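Local atomic coordinates of VMB-1 (Vibrio alginolyticus, PDB entry 6JV4), a protein that probably hydrolyses beta-lactam antibiotics to substituted beta-amino acids with the help of zinc ions bound in its active site. Residues V80-E85 with A142-D147; S18-Q23 with V42-T47. One frame throughout, in Å; residues are numbered along the deposited sequence.

Contact 1. Residues V80-E85 with A142-D147; sequences VTHFHE and AGHTED. With ZN (zinc ion), chain E.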
# COMPACT_ATOMS: atom_id res chain seq x y z
N VAL A 80 2.71 5.46 3.71
CA VAL A 80 3.06 4.02 3.83
C VAL A 80 1.88 3.30 4.46
O VAL A 80 1.26 3.87 5.40
CB VAL A 80 4.38 3.79 4.60
CG1 VAL A 80 5.52 4.55 3.95
CG2 VAL A 80 4.27 4.11 6.06
N THR A 81 1.51 2.15 3.92
CA THR A 81 0.21 1.54 4.26
C THR A 81 0.35 0.51 5.37
O THR A 81 -0.72 0.08 5.86
CB THR A 81 -0.53 1.06 3.02
OG1 THR A 81 0.24 0.07 2.33
CG2 THR A 81 -0.86 2.24 2.13
N HIS A 82 1.57 0.07 5.70
CA HIS A 82 1.79 -0.68 6.96
C HIS A 82 3.27 -0.71 7.29
O HIS A 82 4.04 -0.15 6.52
CB HIS A 82 1.16 -2.06 6.98
CG HIS A 82 1.79 -3.11 6.15
ND1 HIS A 82 1.69 -3.11 4.79
CD2 HIS A 82 2.43 -4.26 6.50
CE1 HIS A 82 2.25 -4.22 4.31
NE2 HIS A 82 2.76 -4.91 5.35
N PHE A 83 3.61 -1.20 8.48
CA PHE A 83 4.97 -1.00 9.02
C PHE A 83 5.99 -1.95 8.38
O PHE A 83 7.20 -1.71 8.59
CB PHE A 83 4.98 -1.13 10.54
CG PHE A 83 4.95 -2.53 11.08
CD1 PHE A 83 3.77 -3.24 11.12
CD2 PHE A 83 6.11 -3.14 11.56
CE1 PHE A 83 3.71 -4.52 11.66
CE2 PHE A 83 6.05 -4.43 12.07
CZ PHE A 83 4.86 -5.08 12.17
N HIS A 84 5.57 -3.00 7.66
CA HIS A 84 6.52 -3.96 7.04
C HIS A 84 7.37 -3.25 5.97
O HIS A 84 6.94 -2.25 5.36
CB HIS A 84 5.80 -5.19 6.48
CG HIS A 84 5.22 -6.11 7.49
ND1 HIS A 84 4.24 -7.01 7.16
CD2 HIS A 84 5.46 -6.28 8.80
CE1 HIS A 84 3.92 -7.73 8.22
NE2 HIS A 84 4.67 -7.30 9.26
N GLU A 85 8.51 -3.85 5.60
CA GLU A 85 9.50 -3.28 4.66
C GLU A 85 8.95 -3.17 3.23
O GLU A 85 9.37 -2.26 2.53
CB GLU A 85 10.75 -4.16 4.64
CG GLU A 85 11.88 -3.61 3.81
CD GLU A 85 12.95 -4.65 3.46
OE1 GLU A 85 12.93 -5.75 4.07
OE2 GLU A 85 13.78 -4.34 2.61
N ALA A 142 -7.71 -4.06 12.14
CA ALA A 142 -6.60 -5.02 11.92
C ALA A 142 -6.92 -6.05 10.84
O ALA A 142 -8.12 -6.45 10.67
CB ALA A 142 -6.29 -5.65 13.25
N GLY A 143 -5.89 -6.53 10.16
CA GLY A 143 -6.01 -7.68 9.25
C GLY A 143 -4.66 -8.30 9.04
O GLY A 143 -4.18 -9.05 9.91
N HIS A 144 -4.04 -7.98 7.94
CA HIS A 144 -2.65 -8.42 7.65
C HIS A 144 -1.72 -7.98 8.79
O HIS A 144 -0.82 -8.76 9.19
CB HIS A 144 -2.24 -7.86 6.31
CG HIS A 144 -0.78 -8.03 6.05
ND1 HIS A 144 -0.24 -9.28 5.80
CD2 HIS A 144 0.24 -7.16 6.06
CE1 HIS A 144 1.06 -9.11 5.59
NE2 HIS A 144 1.38 -7.85 5.72
N THR A 145 -1.91 -6.75 9.26
CA THR A 145 -1.22 -6.22 10.44
C THR A 145 -2.25 -5.41 11.24
O THR A 145 -3.34 -5.12 10.75
CB THR A 145 0.01 -5.38 10.09
OG1 THR A 145 -0.48 -4.34 9.24
CG2 THR A 145 1.12 -6.14 9.42
N GLU A 146 -1.85 -5.03 12.43
CA GLU A 146 -2.68 -4.20 13.32
C GLU A 146 -2.95 -2.86 12.63
O GLU A 146 -4.04 -2.29 12.86
CB GLU A 146 -1.86 -4.00 14.60
CG GLU A 146 -2.46 -3.06 15.59
CD GLU A 146 -1.57 -2.78 16.81
OE1 GLU A 146 -0.47 -3.40 16.95
OE2 GLU A 146 -2.02 -2.02 17.67
N ASP A 147 -1.92 -2.33 11.93
CA ASP A 147 -1.88 -0.93 11.46
C ASP A 147 -2.34 -0.73 10.01
O ASP A 147 -2.42 0.43 9.59
CB ASP A 147 -0.47 -0.35 11.62
CG ASP A 147 0.55 -1.09 10.78
OD1 ASP A 147 0.47 -2.31 10.72
OD2 ASP A 147 1.40 -0.41 10.20
ZN ZN E . 3.20 -6.99 5.46
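H82 and H84 meet H144 across a zinc ion gripped by three ring nitrogens. H82 NE2 binds the zinc at 2.1 Å, while H84 ND1 and H144 NE2 each sit 2.0 Å from it. Two atoms from elsewhere complete its shell. H84 is turned the other way about: it coordinates through ND1, and its NE2 hydrogen-bonds D178, a second-shell carboxylate that helps fix the ring's rotation. H144, with CG anti to the backbone N (chi1 169°), presents its edge, offset, to the face of H82, the two planes 89° apart. Beside this cluster the T145 methyl lies over one face of the H84 ring, T145 CG2 3.4 Å from H84 CE1. T145 OG1 donates to D147 OD1 at 2.7 Å, meeting it from above the carboxylate plane, while T107 OG1 bonds D147 OD2. D147 OD1 also lies at the edge of the F83 ring, 3.5 Å from F83 CD1. H82, H84 and D86 form the HxHxD motif of metallo-beta-lactamases. The 80-85 loop leads from strand 74-79 into helix 85-88, the 142-147 loop from strand 135-138 towards strand 150-153, and helix 105-113 packs L110 against F83 and D147.

Contact 2. Residues S18-Q23 with V42-T47; sequences SDNVYQ and VVINGT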
# COMPACT_ATOMS: atom_id res chain seq x y z
N SER A 18 -3.96 5.00 -15.11
CA SER A 18 -4.73 6.14 -15.67
C SER A 18 -3.76 7.28 -15.89
O SER A 18 -2.60 7.15 -15.52
CB SER A 18 -5.88 6.51 -14.75
OG SER A 18 -5.39 7.16 -13.57
N ASP A 19 -4.19 8.40 -16.48
CA ASP A 19 -3.28 9.54 -16.74
C ASP A 19 -2.60 10.00 -15.46
O ASP A 19 -1.49 10.50 -15.54
CB ASP A 19 -4.05 10.73 -17.32
CG ASP A 19 -4.36 10.52 -18.79
OD1 ASP A 19 -3.64 9.73 -19.44
OD2 ASP A 19 -5.35 11.10 -19.24
N ASN A 20 -3.27 9.86 -14.32
CA ASN A 20 -2.74 10.43 -13.05
C ASN A 20 -2.23 9.31 -12.11
O ASN A 20 -1.86 9.66 -11.00
CB ASN A 20 -3.80 11.29 -12.38
CG ASN A 20 -4.14 12.49 -13.24
OD1 ASN A 20 -3.24 13.20 -13.67
ND2 ASN A 20 -5.42 12.68 -13.54
N VAL A 21 -2.36 8.03 -12.48
CA VAL A 21 -2.09 6.93 -11.52
C VAL A 21 -1.18 5.91 -12.21
O VAL A 21 -1.63 5.28 -13.19
CB VAL A 21 -3.39 6.29 -10.99
CG1 VAL A 21 -3.12 5.23 -9.93
CG2 VAL A 21 -4.32 7.33 -10.38
N TYR A 22 -0.02 5.64 -11.61
CA TYR A 22 0.89 4.58 -12.06
C TYR A 22 1.04 3.57 -10.94
O TYR A 22 0.97 3.95 -9.76
CB TYR A 22 2.24 5.17 -12.44
CG TYR A 22 2.18 5.93 -13.74
CD1 TYR A 22 2.64 5.38 -14.93
CD2 TYR A 22 1.65 7.22 -13.76
CE1 TYR A 22 2.59 6.10 -16.12
CE2 TYR A 22 1.62 7.95 -14.94
CZ TYR A 22 2.07 7.38 -16.12
OH TYR A 22 2.01 8.13 -17.26
N GLN A 23 1.16 2.33 -11.34
CA GLN A 23 1.50 1.23 -10.45
C GLN A 23 3.01 1.05 -10.47
O GLN A 23 3.55 0.71 -11.53
CB GLN A 23 0.76 -0.01 -10.92
CG GLN A 23 0.98 -1.27 -10.08
CD GLN A 23 0.29 -2.45 -10.74
OE1 GLN A 23 -0.25 -2.35 -11.83
NE2 GLN A 23 0.26 -3.59 -10.09
N VAL A 42 1.96 5.58 -7.76
CA VAL A 42 2.36 7.01 -7.89
C VAL A 42 1.12 7.76 -8.35
O VAL A 42 0.51 7.32 -9.35
CB VAL A 42 3.52 7.22 -8.85
CG1 VAL A 42 3.78 8.69 -9.03
CG2 VAL A 42 4.79 6.51 -8.42
N VAL A 43 0.73 8.75 -7.57
CA VAL A 43 -0.46 9.58 -7.88
C VAL A 43 0.05 10.96 -8.25
O VAL A 43 0.80 11.60 -7.46
CB VAL A 43 -1.48 9.58 -6.74
CG1 VAL A 43 -2.70 10.43 -7.08
CG2 VAL A 43 -1.90 8.17 -6.41
N ILE A 44 -0.43 11.43 -9.40
CA ILE A 44 -0.00 12.74 -9.97
C ILE A 44 -1.17 13.71 -9.81
O ILE A 44 -2.30 13.35 -10.21
CB ILE A 44 0.41 12.60 -11.44
CG1 ILE A 44 1.57 11.63 -11.61
CG2 ILE A 44 0.73 13.96 -12.07
CD1 ILE A 44 1.75 11.16 -13.00
N ASN A 45 -0.87 14.88 -9.24
CA ASN A 45 -1.80 15.99 -8.97
C ASN A 45 -1.14 17.28 -9.49
O ASN A 45 -0.31 17.86 -8.78
CB ASN A 45 -2.17 16.06 -7.49
CG ASN A 45 -3.22 17.10 -7.17
OD1 ASN A 45 -4.15 17.24 -7.94
ND2 ASN A 45 -3.11 17.80 -6.05
N GLY A 46 -1.50 17.67 -10.72
CA GLY A 46 -0.87 18.79 -11.45
C GLY A 46 0.58 18.48 -11.68
O GLY A 46 0.85 17.50 -12.42
N THR A 47 1.50 19.23 -11.07
CA THR A 47 2.95 19.00 -11.23
C THR A 47 3.51 18.28 -10.00
O THR A 47 4.73 18.17 -9.93
CB THR A 47 3.74 20.28 -11.50
OG1 THR A 47 3.51 21.16 -10.41
CG2 THR A 47 3.35 20.89 -12.83
O HOH W 1 -3.14 15.77 -12.28
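Y22 and I44 lean together on one face of an antiparallel strand pair, their side chains crossing at a slant. The I44 chain starts with CG1 beside its backbone N (chi1 -60°) and then runs extended, which carries CD1 to the Y22 ring; I44 CD1 stands 3.8 Å from Y22 CE2. On the same face Y22 sits directly across from V42, with 4.3 Å between Y22 CB and V42 CB. The Y22 ring makes an edge-to-face contact with W67, and V42 packs on L64 and I68, so helix 58-70 covers this side. V21 and V43 face each other from the other surface as a non-hydrogen-bonded pair, and both touch L153 of strand 150-153 in the second sheet. The backbones between these two layers are tied by three bonds. Y22 and V42 form a hydrogen-bonded pair, Y22 N to V42 O at 2.9 Å and V42 N to Y22 O at 2.8 Å, the first of them nearly straight (172°). I44 N adds a third, donating to N20 O at 2.8 Å. N20 belongs to the type I turn S18-V21, which brings the chain round from strand 13-16. Its side chain packs against the carbonyl of I44, with N20 CB 3.3 Å from I44 O, and a water at 2.9 Å donates to N20 OD1 while accepting from G46 N. D19, on the same turn, spends its charge on K16 in a salt bridge. The chemistry is therefore that of a hairpin within the alpha-beta/beta-alpha sandwich of the metallo-beta-lactamase fold: main-chain bonds set the alignment of strands 21-30 and 36-45, aliphatic and aromatic groups pack on both faces, and a water-bridged polar contact appears where the strands give way to turns.

How the contacts relate
Contact 1 and contact 2 lie on opposite sides of the chain's centre, their own centres 24 Å apart and their nearest atoms about 10 Å apart, without touching. Contact 1 is part of the active site: its zinc ion neighbours a second, held by D86, C163 and H205, and the H144 side chain comes about 4 Å from that other metal. Contact 2 is structural packing away from the annotated sites. They are still joined through the fold. Strands 21-30 and 36-45 share a sheet with strand 74-79, which runs into the 80-85 loop, while the 142-147 loop precedes strand 150-153, whose L153 packs against V21 and V43.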